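Uncharacterized peroxidase-related protein (Silicibacter sp., PDB 2PFX) is of uncharacterised function but belongs to the AhpD-like carboxymuconolactone decarboxylase family, and is probably a peroxidase-related oxidoreductase, found here as a six-chain assembly. Local coordinates at residues M57-L68 and R156-F167. Residues are numbered along the deposited sequence; the frame is centred on the assembly and turned at random. Where two conformers were deposited one is given.
Sequences MYNDLMLGESQL and RDIWDIANVTGF
The F167 ring wedges between M57 and Y58 where helix 155-178 crosses helix 48-63 in an all-helical, probably AhpD-like fold; the axes of segments 57-63 and 156-167 approach to 10.0 Å at -134°. With CG anti to the backbone N (chi1 -175°), the ring meets SE of M57, a selenomethionine, 4.7 Å from its centroid, an oblique Met-aromatic contact, while Y58 CD2 comes to the ring's edge near its plane. In the modelled conformer, one of two and hence less certain, L61 CD2 rests in the groove between N163 O and F167 CB, one turn apart. V164 sets CG1 against M62 SE (4.0 Å) and CG2 near L61 O. Past the helix end, L68 turns back and lays CD1 on I161 CG1 (3.7 Å), closing the apolar part. A second subunit borders the contact: its M57 packs on M57, and its K50 salt-bridges D60.

Polar groups finish the contact at E65, whose OE1 takes R156 NH1 on the syn lone pair at 2.7 Å, a salt bridge, although carboxylate and guanidinium planes stand 77° apart. R156 also pairs with D160, making a network of three, with NE 3.0 Å from OD1. One water accepts from Q67 N and donates to D157 OD1.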
# COMPACT_ATOMS: atom_id res chain seq x y z
N MSE A 57 -11.56 -27.53 14.24
CA MSE A 57 -11.44 -26.86 12.96
C MSE A 57 -10.09 -27.15 12.33
O MSE A 57 -10.07 -27.49 11.15
CB MSE A 57 -11.65 -25.35 13.16
CG MSE A 57 -11.52 -24.62 11.83
SE MSE A 57 -12.04 -22.80 11.87
CE MSE A 57 -13.90 -23.20 12.12
N TYR A 58 -9.00 -27.01 13.09
CA TYR A 58 -7.69 -27.31 12.53
C TYR A 58 -7.70 -28.71 11.92
O TYR A 58 -7.20 -28.93 10.81
CB TYR A 58 -6.57 -27.21 13.58
CG TYR A 58 -5.18 -27.50 13.07
CD1 TYR A 58 -4.60 -28.75 12.87
CD2 TYR A 58 -4.36 -26.41 12.76
CE1 TYR A 58 -3.34 -28.95 12.40
CE2 TYR A 58 -3.08 -26.60 12.28
CZ TYR A 58 -2.56 -27.86 12.10
OH TYR A 58 -1.28 -28.06 11.62
N ASN A 59 -8.17 -29.70 12.66
CA ASN A 59 -8.05 -31.08 12.18
C ASN A 59 -8.84 -31.27 10.88
O ASN A 59 -8.33 -31.86 9.92
CB ASN A 59 -8.49 -32.07 13.28
CG ASN A 59 -7.41 -32.23 14.34
OD1 ASN A 59 -6.22 -32.10 14.06
ND2 ASN A 59 -7.83 -32.48 15.57
N ASP A 60 -10.06 -30.76 10.88
CA ASP A 60 -10.90 -30.96 9.70
C ASP A 60 -10.21 -30.39 8.48
O ASP A 60 -10.06 -31.03 7.46
CB ASP A 60 -12.25 -30.31 9.87
CG ASP A 60 -13.07 -30.44 8.59
OD1 ASP A 60 -13.55 -31.56 8.38
OD2 ASP A 60 -13.19 -29.46 7.84
N LEU A 61 -9.74 -29.14 8.64
CA LEU A 61 -9.14 -28.46 7.50
C LEU A 61 -7.82 -29.04 7.05
O LEU A 61 -7.59 -29.13 5.84
CB LEU A 61 -8.95 -27.01 7.90
CG LEU A 61 -10.15 -26.08 7.85
CD1 LEU A 61 -11.19 -26.18 8.94
CD2 LEU A 61 -9.54 -24.68 7.90
N MSE A 62 -6.97 -29.38 8.01
CA MSE A 62 -5.62 -29.81 7.70
C MSE A 62 -5.48 -31.32 7.51
O MSE A 62 -4.61 -31.78 6.75
CB MSE A 62 -4.67 -29.35 8.81
CG MSE A 62 -4.54 -27.84 8.91
SE MSE A 62 -4.29 -26.88 7.25
CE MSE A 62 -2.42 -27.29 7.22
N LEU A 63 -6.31 -32.06 8.22
CA LEU A 63 -6.15 -33.51 8.17
C LEU A 63 -7.36 -34.25 7.69
O LEU A 63 -7.24 -35.43 7.38
CB LEU A 63 -5.74 -34.01 9.58
CG LEU A 63 -4.40 -33.40 10.06
CD1 LEU A 63 -4.08 -33.75 11.50
CD2 LEU A 63 -3.24 -33.84 9.16
N GLY A 64 -8.50 -33.59 7.63
CA GLY A 64 -9.69 -34.28 7.16
C GLY A 64 -9.70 -34.49 5.66
O GLY A 64 -8.79 -34.08 4.93
N GLU A 65 -10.74 -35.17 5.18
CA GLU A 65 -10.79 -35.51 3.76
C GLU A 65 -10.75 -34.22 2.94
O GLU A 65 -11.45 -33.24 3.18
CB GLU A 65 -12.04 -36.31 3.44
CG GLU A 65 -12.38 -36.65 2.02
CD GLU A 65 -13.04 -35.61 1.13
OE1 GLU A 65 -13.97 -34.94 1.61
OE2 GLU A 65 -12.49 -35.35 0.04
N SER A 66 -10.01 -34.35 1.84
CA SER A 66 -9.88 -33.33 0.84
C SER A 66 -9.09 -33.90 -0.33
O SER A 66 -8.27 -34.79 -0.14
CB SER A 66 -9.07 -32.18 1.41
OG SER A 66 -9.30 -30.94 0.77
N GLN A 67 -9.31 -33.39 -1.53
CA GLN A 67 -8.44 -33.88 -2.62
C GLN A 67 -7.19 -33.03 -2.75
O GLN A 67 -6.28 -33.22 -3.54
CB GLN A 67 -9.23 -34.04 -3.92
CG GLN A 67 -10.17 -35.25 -3.90
CD GLN A 67 -9.59 -36.56 -4.40
OE1 GLN A 67 -8.66 -36.57 -5.21
NE2 GLN A 67 -10.13 -37.67 -3.89
N LEU A 68 -7.05 -32.06 -1.86
CA LEU A 68 -5.82 -31.34 -1.58
C LEU A 68 -4.97 -32.24 -0.69
O LEU A 68 -5.45 -32.71 0.33
CB LEU A 68 -6.06 -30.04 -0.83
CG LEU A 68 -6.96 -28.98 -1.44
CD1 LEU A 68 -6.92 -27.71 -0.60
CD2 LEU A 68 -6.55 -28.68 -2.87
N ARG A 156 -15.45 -28.18 -4.84
CA ARG A 156 -15.18 -28.58 -3.46
C ARG A 156 -13.74 -28.23 -3.13
O ARG A 156 -13.41 -27.80 -2.04
CB ARG A 156 -15.48 -30.06 -3.30
CG ARG A 156 -15.02 -30.68 -2.02
CD ARG A 156 -15.54 -30.11 -0.70
NE ARG A 156 -14.45 -30.43 0.25
CZ ARG A 156 -14.27 -31.58 0.88
NH1 ARG A 156 -15.12 -32.59 0.77
NH2 ARG A 156 -13.23 -31.75 1.69
N ASP A 157 -12.83 -28.43 -4.09
CA ASP A 157 -11.43 -28.13 -3.86
C ASP A 157 -11.23 -26.63 -3.60
O ASP A 157 -10.45 -26.25 -2.74
CB ASP A 157 -10.60 -28.52 -5.08
CG ASP A 157 -10.57 -30.00 -5.34
OD1 ASP A 157 -10.95 -30.78 -4.44
OD2 ASP A 157 -10.17 -30.38 -6.46
N ILE A 158 -11.90 -25.81 -4.39
CA ILE A 158 -11.81 -24.35 -4.23
C ILE A 158 -12.29 -23.95 -2.84
O ILE A 158 -11.68 -23.14 -2.13
CB ILE A 158 -12.60 -23.64 -5.34
CG1 ILE A 158 -12.13 -24.04 -6.74
CG2 ILE A 158 -12.54 -22.14 -5.14
CD1 ILE A 158 -12.79 -23.27 -7.87
N TRP A 159 -13.39 -24.56 -2.40
CA TRP A 159 -13.89 -24.32 -1.05
C TRP A 159 -12.84 -24.65 0.01
O TRP A 159 -12.60 -23.93 0.99
CB TRP A 159 -15.13 -25.17 -0.78
CG TRP A 159 -15.65 -25.02 0.62
CD1 TRP A 159 -15.45 -25.84 1.68
CD2 TRP A 159 -16.49 -23.94 1.09
NE1 TRP A 159 -16.11 -25.35 2.80
CE2 TRP A 159 -16.75 -24.19 2.44
CE3 TRP A 159 -17.04 -22.82 0.48
CZ2 TRP A 159 -17.54 -23.33 3.21
CZ3 TRP A 159 -17.83 -21.96 1.23
CH2 TRP A 159 -18.07 -22.24 2.59
N ASP A 160 -12.18 -25.80 -0.16
CA ASP A 160 -11.10 -26.18 0.73
C ASP A 160 -9.93 -25.20 0.67
O ASP A 160 -9.34 -24.87 1.69
CB ASP A 160 -10.62 -27.58 0.38
CG ASP A 160 -11.59 -28.69 0.75
OD1 ASP A 160 -12.63 -28.34 1.34
OD2 ASP A 160 -11.31 -29.89 0.44
N ILE A 161 -9.56 -24.73 -0.53
CA ILE A 161 -8.44 -23.79 -0.58
C ILE A 161 -8.79 -22.51 0.16
O ILE A 161 -8.01 -21.91 0.92
CB ILE A 161 -8.04 -23.51 -2.04
CG1 ILE A 161 -7.41 -24.70 -2.76
CG2 ILE A 161 -7.10 -22.32 -2.11
CD1 ILE A 161 -7.52 -24.59 -4.27
N ALA A 162 -10.03 -22.05 -0.06
CA ALA A 162 -10.51 -20.85 0.60
C ALA A 162 -10.53 -21.04 2.12
O ALA A 162 -10.16 -20.12 2.85
CB ALA A 162 -11.89 -20.49 0.10
N ASN A 163 -10.94 -22.20 2.60
CA ASN A 163 -11.05 -22.31 4.07
C ASN A 163 -9.69 -22.45 4.71
O ASN A 163 -9.45 -21.85 5.77
CB ASN A 163 -11.98 -23.47 4.43
CG ASN A 163 -13.42 -22.98 4.47
OD1 ASN A 163 -13.94 -22.68 5.55
ND2 ASN A 163 -14.04 -22.89 3.30
N VAL A 164 -8.79 -23.21 4.09
CA VAL A 164 -7.44 -23.32 4.64
C VAL A 164 -6.81 -21.93 4.66
O VAL A 164 -6.26 -21.52 5.66
CB VAL A 164 -6.59 -24.32 3.86
CG1 VAL A 164 -5.14 -24.27 4.29
CG2 VAL A 164 -7.19 -25.70 4.06
N THR A 165 -6.90 -21.23 3.54
CA THR A 165 -6.36 -19.89 3.42
C THR A 165 -6.94 -18.96 4.49
O THR A 165 -6.23 -18.29 5.24
CB THR A 165 -6.69 -19.28 2.03
OG1 THR A 165 -6.05 -20.05 0.99
CG2 THR A 165 -6.15 -17.87 1.90
N GLY A 166 -8.27 -18.91 4.60
CA GLY A 166 -8.92 -18.07 5.61
C GLY A 166 -8.49 -18.44 7.02
O GLY A 166 -8.24 -17.55 7.84
N PHE A 167 -8.40 -19.74 7.29
CA PHE A 167 -7.98 -20.19 8.62
C PHE A 167 -6.62 -19.63 9.00
O PHE A 167 -6.50 -19.16 10.12
CB PHE A 167 -8.00 -21.72 8.69
CG PHE A 167 -7.71 -22.34 10.04
CD1 PHE A 167 -8.56 -22.23 11.12
CD2 PHE A 167 -6.52 -23.05 10.18
CE1 PHE A 167 -8.23 -22.82 12.32
CE2 PHE A 167 -6.18 -23.67 11.35
CZ PHE A 167 -7.06 -23.56 12.41
O HOH W 1 -11.53 -31.44 -1.83